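Local atomic coordinates of bacterial regulatory proteins, TetR family (Nitrosomonas europaea, PDB entry 3NI7), a protein that probably binds DNA as a TetR-family transcriptional regulator, with a predicted N-terminal helix-turn-helix motif and an all-helical remainder. Residues W58-R61 against A62-R65; L87-I90 against W91-L95. One frame throughout, in Å; residues are numbered along the deposited sequence.

Contact 1: residues W58-R61 against A62-R65; sequences WFDR and ADSR
Asp63 stands one helical turn after Phe59 and Asp60, and its side chain runs back over their backbone carbonyl oxygens. Its CB lies 3.7 Å from both Phe59 O and Asp60 O. The CG turns beside its own backbone N (chi1 -66°), which brings the carboxylate back over the carbonyl oxygen of Phe59. Asp63 CG is 3.2 Å from Phe59 O. Asp63 OD1 also comes within 3.2 Å of Phe59 O; both are acceptors, so this is no bond. Asp63 OD2 lies by the same oxygen and is 3.7 Å from Asp60 OD1, two like charges brought close. The two carboxylate planes are turned 70° apart. Arg124 forms salt bridges to both acids, from NH1 to Asp60 OD1 and from NH2 to Asp63 OD2, while Asp63 OD1 has Trp91 NE1 as its partner.

The backbone is helical throughout. Asp63 N bonds to Phe59 O at 3.1 Å, and Ser64 N to Asp60 O at 3.0 Å. Arg61 O takes two sound bonds, with a weak third from Ser64 N. It accepts from Ser64 OG at 3.0 Å and from Arg65 N at 3.2 Å, both from the same face of its carbonyl plane. The serine hydroxyl therefore folds back onto its own helix.

Arg61 extends from the helix and bends at chi3, and its NH1 forms a salt bridge to Asp14 of helix 7-22, in the DNA-binding part of the chain. In TetR proteins a helix placed like 51-69 joins the DNA-binding domain to the regulatory domain, and here its polar side chains reach both parts. The nearness of Asp60 and Asp63 would be costly alone, but the guanidinium of Arg124 probably offsets their charge and keeps both acids ionised.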
# COMPACT_ATOMS: atom_id res chain seq x y z
N TRP A 58 -14.21 13.70 -4.71
CA TRP A 58 -14.39 12.44 -5.39
C TRP A 58 -14.40 11.27 -4.38
O TRP A 58 -15.26 10.37 -4.42
CB TRP A 58 -13.25 12.23 -6.39
CG TRP A 58 -13.42 11.06 -7.29
CD1 TRP A 58 -12.58 10.02 -7.42
CD2 TRP A 58 -14.50 10.83 -8.19
NE1 TRP A 58 -13.06 9.14 -8.37
CE2 TRP A 58 -14.25 9.62 -8.84
CE3 TRP A 58 -15.65 11.54 -8.51
CZ2 TRP A 58 -15.09 9.10 -9.76
CZ3 TRP A 58 -16.50 11.03 -9.44
CH2 TRP A 58 -16.22 9.82 -10.05
N PHE A 59 -13.42 11.29 -3.49
CA PHE A 59 -13.31 10.27 -2.48
C PHE A 59 -14.39 10.43 -1.42
O PHE A 59 -14.83 9.46 -0.85
CB PHE A 59 -11.91 10.26 -1.90
CG PHE A 59 -10.91 9.66 -2.83
CD1 PHE A 59 -10.22 10.42 -3.73
CD2 PHE A 59 -10.67 8.34 -2.82
CE1 PHE A 59 -9.28 9.84 -4.61
CE2 PHE A 59 -9.75 7.77 -3.70
CZ PHE A 59 -9.06 8.55 -4.59
N ASP A 60 -14.89 11.63 -1.19
CA ASP A 60 -16.02 11.75 -0.29
C ASP A 60 -17.27 11.21 -0.91
O ASP A 60 -18.18 10.75 -0.22
CB ASP A 60 -16.23 13.18 0.12
CG ASP A 60 -15.38 13.54 1.29
OD1 ASP A 60 -15.07 12.58 2.09
OD2 ASP A 60 -15.02 14.73 1.42
N ARG A 61 -17.34 11.28 -2.23
CA ARG A 61 -18.53 10.78 -2.86
C ARG A 61 -18.63 9.26 -2.62
O ARG A 61 -19.71 8.75 -2.28
CB ARG A 61 -18.56 11.13 -4.35
CG ARG A 61 -19.83 10.68 -5.00
CD ARG A 61 -19.89 11.11 -6.38
NE ARG A 61 -20.04 12.53 -6.44
CZ ARG A 61 -20.25 13.20 -7.56
NH1 ARG A 61 -20.33 12.54 -8.71
NH2 ARG A 61 -20.36 14.55 -7.51
N ALA A 62 -17.51 8.56 -2.78
CA ALA A 62 -17.44 7.11 -2.46
C ALA A 62 -17.83 6.86 -0.99
O ALA A 62 -18.82 6.19 -0.70
CB ALA A 62 -16.05 6.60 -2.71
N ASP A 63 -17.19 7.57 -0.09
CA ASP A 63 -17.43 7.33 1.31
C ASP A 63 -18.93 7.45 1.60
O ASP A 63 -19.44 6.74 2.46
CB ASP A 63 -16.65 8.32 2.18
CG ASP A 63 -15.15 8.13 2.06
OD1 ASP A 63 -14.72 7.16 1.41
OD2 ASP A 63 -14.40 8.96 2.63
N SER A 64 -19.63 8.34 0.91
CA SER A 64 -21.04 8.52 1.22
C SER A 64 -21.89 7.39 0.63
O SER A 64 -22.93 7.06 1.18
CB SER A 64 -21.54 9.83 0.71
OG SER A 64 -22.07 9.55 -0.57
N ARG A 65 -21.48 6.83 -0.51
CA ARG A 65 -22.17 5.62 -1.03
C ARG A 65 -22.07 4.52 0.01
O ARG A 65 -23.05 3.91 0.43
CB ARG A 65 -21.62 5.16 -2.40
CG ARG A 65 -22.32 5.91 -3.62
CD ARG A 65 -23.86 5.55 -3.74
NE ARG A 65 -24.08 4.07 -3.79
CZ ARG A 65 -24.53 3.28 -2.79
NH1 ARG A 65 -24.66 1.97 -3.02
NH2 ARG A 65 -24.88 3.74 -1.59

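Contact 2: residues L87-I90 against W91-L95; sequences LIMI and WLDAL
Met89 O accepts a backbone bond from Asp93 N at 2.8 Å, nearly straight at the hydrogen (167°). Asp93 also turns its side chain back over the same turn, and its CG lies 3.4 Å from Met89 O. Met89 is selenomethionine. Its chain bends at chi2 (-39°) and again at chi3, which curls the methyl CE forward to 3.8 Å from Asp93 OD1. The selenium of Met89 lies 4.3 Å from Leu92 CD1.

Ile88 and Leu92 lie side by side and point the same way. The touching branch of the isoleucine is CG2, 3.6 Å from Leu92 CD1. Ile88 CG2 stands anti to the backbone N. The Ile88 side chain also touches Leu178 of helix 172-187.

This is helix 80-96 of the all-helical C-terminal part of a TetR-type fold, and its sides meet different helices. Leu92 and Leu95 rest on Phe160 and Trp163 of helix 149-164. Leu87 packs on Trp131 and Val132 of helix 115-135.

The indole of Trp91 swings away from the preceding turn. Leu95 CD1 sits over the rim of one face of the Trp91 ring, 3.6 Å above the plane. The rings of Tyr156 and Phe160 also meet the indole at oblique angles. The polar partner of its NE1 is Asp63.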
# COMPACT_ATOMS: atom_id res chain seq x y z
N LEU A 87 -18.99 -3.19 1.89
CA LEU A 87 -18.69 -1.76 1.93
C LEU A 87 -17.51 -1.43 1.05
O LEU A 87 -17.51 -0.41 0.40
CB LEU A 87 -18.36 -1.31 3.35
CG LEU A 87 -19.46 -1.55 4.39
CD1 LEU A 87 -18.91 -1.35 5.80
CD2 LEU A 87 -20.66 -0.64 4.05
N ILE A 88 -16.47 -2.26 1.03
CA ILE A 88 -15.29 -1.88 0.28
C ILE A 88 -15.67 -1.88 -1.17
O ILE A 88 -15.34 -0.95 -1.95
CB ILE A 88 -14.07 -2.76 0.54
CG1 ILE A 88 -13.56 -2.56 1.98
CG2 ILE A 88 -12.95 -2.36 -0.41
CD1 ILE A 88 -12.48 -3.62 2.42
N MSE A 89 -16.46 -2.86 -1.54
CA MSE A 89 -16.89 -2.94 -2.92
C MSE A 89 -17.72 -1.73 -3.33
O MSE A 89 -17.43 -1.15 -4.35
CB MSE A 89 -17.60 -4.29 -3.22
CG MSE A 89 -16.65 -5.50 -3.34
SE MSE A 89 -14.92 -5.15 -4.26
CE MSE A 89 -15.53 -4.37 -5.99
N ILE A 90 -18.70 -1.31 -2.53
CA ILE A 90 -19.45 -0.07 -2.82
C ILE A 90 -18.49 1.08 -3.04
O ILE A 90 -18.59 1.86 -3.96
CB ILE A 90 -20.38 0.34 -1.68
CG1 ILE A 90 -21.54 -0.62 -1.52
CG2 ILE A 90 -20.98 1.65 -2.00
CD1 ILE A 90 -22.60 -0.44 -2.57
N TRP A 91 -17.52 1.17 -2.18
CA TRP A 91 -16.56 2.25 -2.31
C TRP A 91 -15.86 2.14 -3.67
O TRP A 91 -15.73 3.14 -4.38
CB TRP A 91 -15.53 2.11 -1.19
CG TRP A 91 -14.73 3.28 -0.94
CD1 TRP A 91 -15.14 4.41 -0.36
CD2 TRP A 91 -13.32 3.41 -1.16
NE1 TRP A 91 -14.08 5.29 -0.23
CE2 TRP A 91 -12.96 4.70 -0.72
CE3 TRP A 91 -12.34 2.56 -1.69
CZ2 TRP A 91 -11.66 5.18 -0.81
CZ3 TRP A 91 -11.05 3.02 -1.79
CH2 TRP A 91 -10.72 4.34 -1.36
N LEU A 92 -15.43 0.94 -4.05
CA LEU A 92 -14.67 0.85 -5.31
C LEU A 92 -15.55 0.98 -6.54
O LEU A 92 -15.12 1.55 -7.55
CB LEU A 92 -13.84 -0.39 -5.35
CG LEU A 92 -12.65 -0.33 -4.39
CD1 LEU A 92 -12.28 -1.74 -3.91
CD2 LEU A 92 -11.46 0.34 -5.05
N ASP A 93 -16.79 0.53 -6.44
CA ASP A 93 -17.75 0.74 -7.49
C ASP A 93 -18.02 2.25 -7.69
O ASP A 93 -18.05 2.76 -8.81
CB ASP A 93 -19.04 -0.01 -7.19
CG ASP A 93 -18.90 -1.52 -7.43
OD1 ASP A 93 -17.80 -1.99 -7.82
OD2 ASP A 93 -19.90 -2.24 -7.20
N ALA A 94 -18.20 2.96 -6.58
CA ALA A 94 -18.36 4.36 -6.63
C ALA A 94 -17.21 4.98 -7.43
O ALA A 94 -17.41 5.73 -8.43
CB ALA A 94 -18.38 4.90 -5.25
N LEU A 95 -15.99 4.66 -7.03
CA LEU A 95 -14.82 5.20 -7.73
C LEU A 95 -14.77 4.70 -9.14
O LEU A 95 -14.30 5.38 -10.04
CB LEU A 95 -13.52 4.77 -7.03
CG LEU A 95 -13.40 5.29 -5.58
CD1 LEU A 95 -12.17 4.78 -4.81
CD2 LEU A 95 -13.41 6.79 -5.59

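Contact 1 comes first along the chain, on helix 51-69, and contact 2 follows on helix 80-96. The two helices are successive, and the contact centres lie about 9 Å apart. They touch directly. Asp63 OD1 and Trp91 NE1 are 2.6 Å apart, a probable hydrogen bond. Ala62 CB packs on Trp91 CD1 at 3.3 Å, Trp58 meets Leu95, and Arg65 NH1 touches Ile90 CD1. Helix 51-69 also touches helix 7-22 of the DNA-binding part, whereas helix 80-96 packs into the C-terminal bundle. Helix 51-69 therefore probably links the two parts, as in other TetR regulators, with 58-65 meeting 87-95 on the C-terminal side.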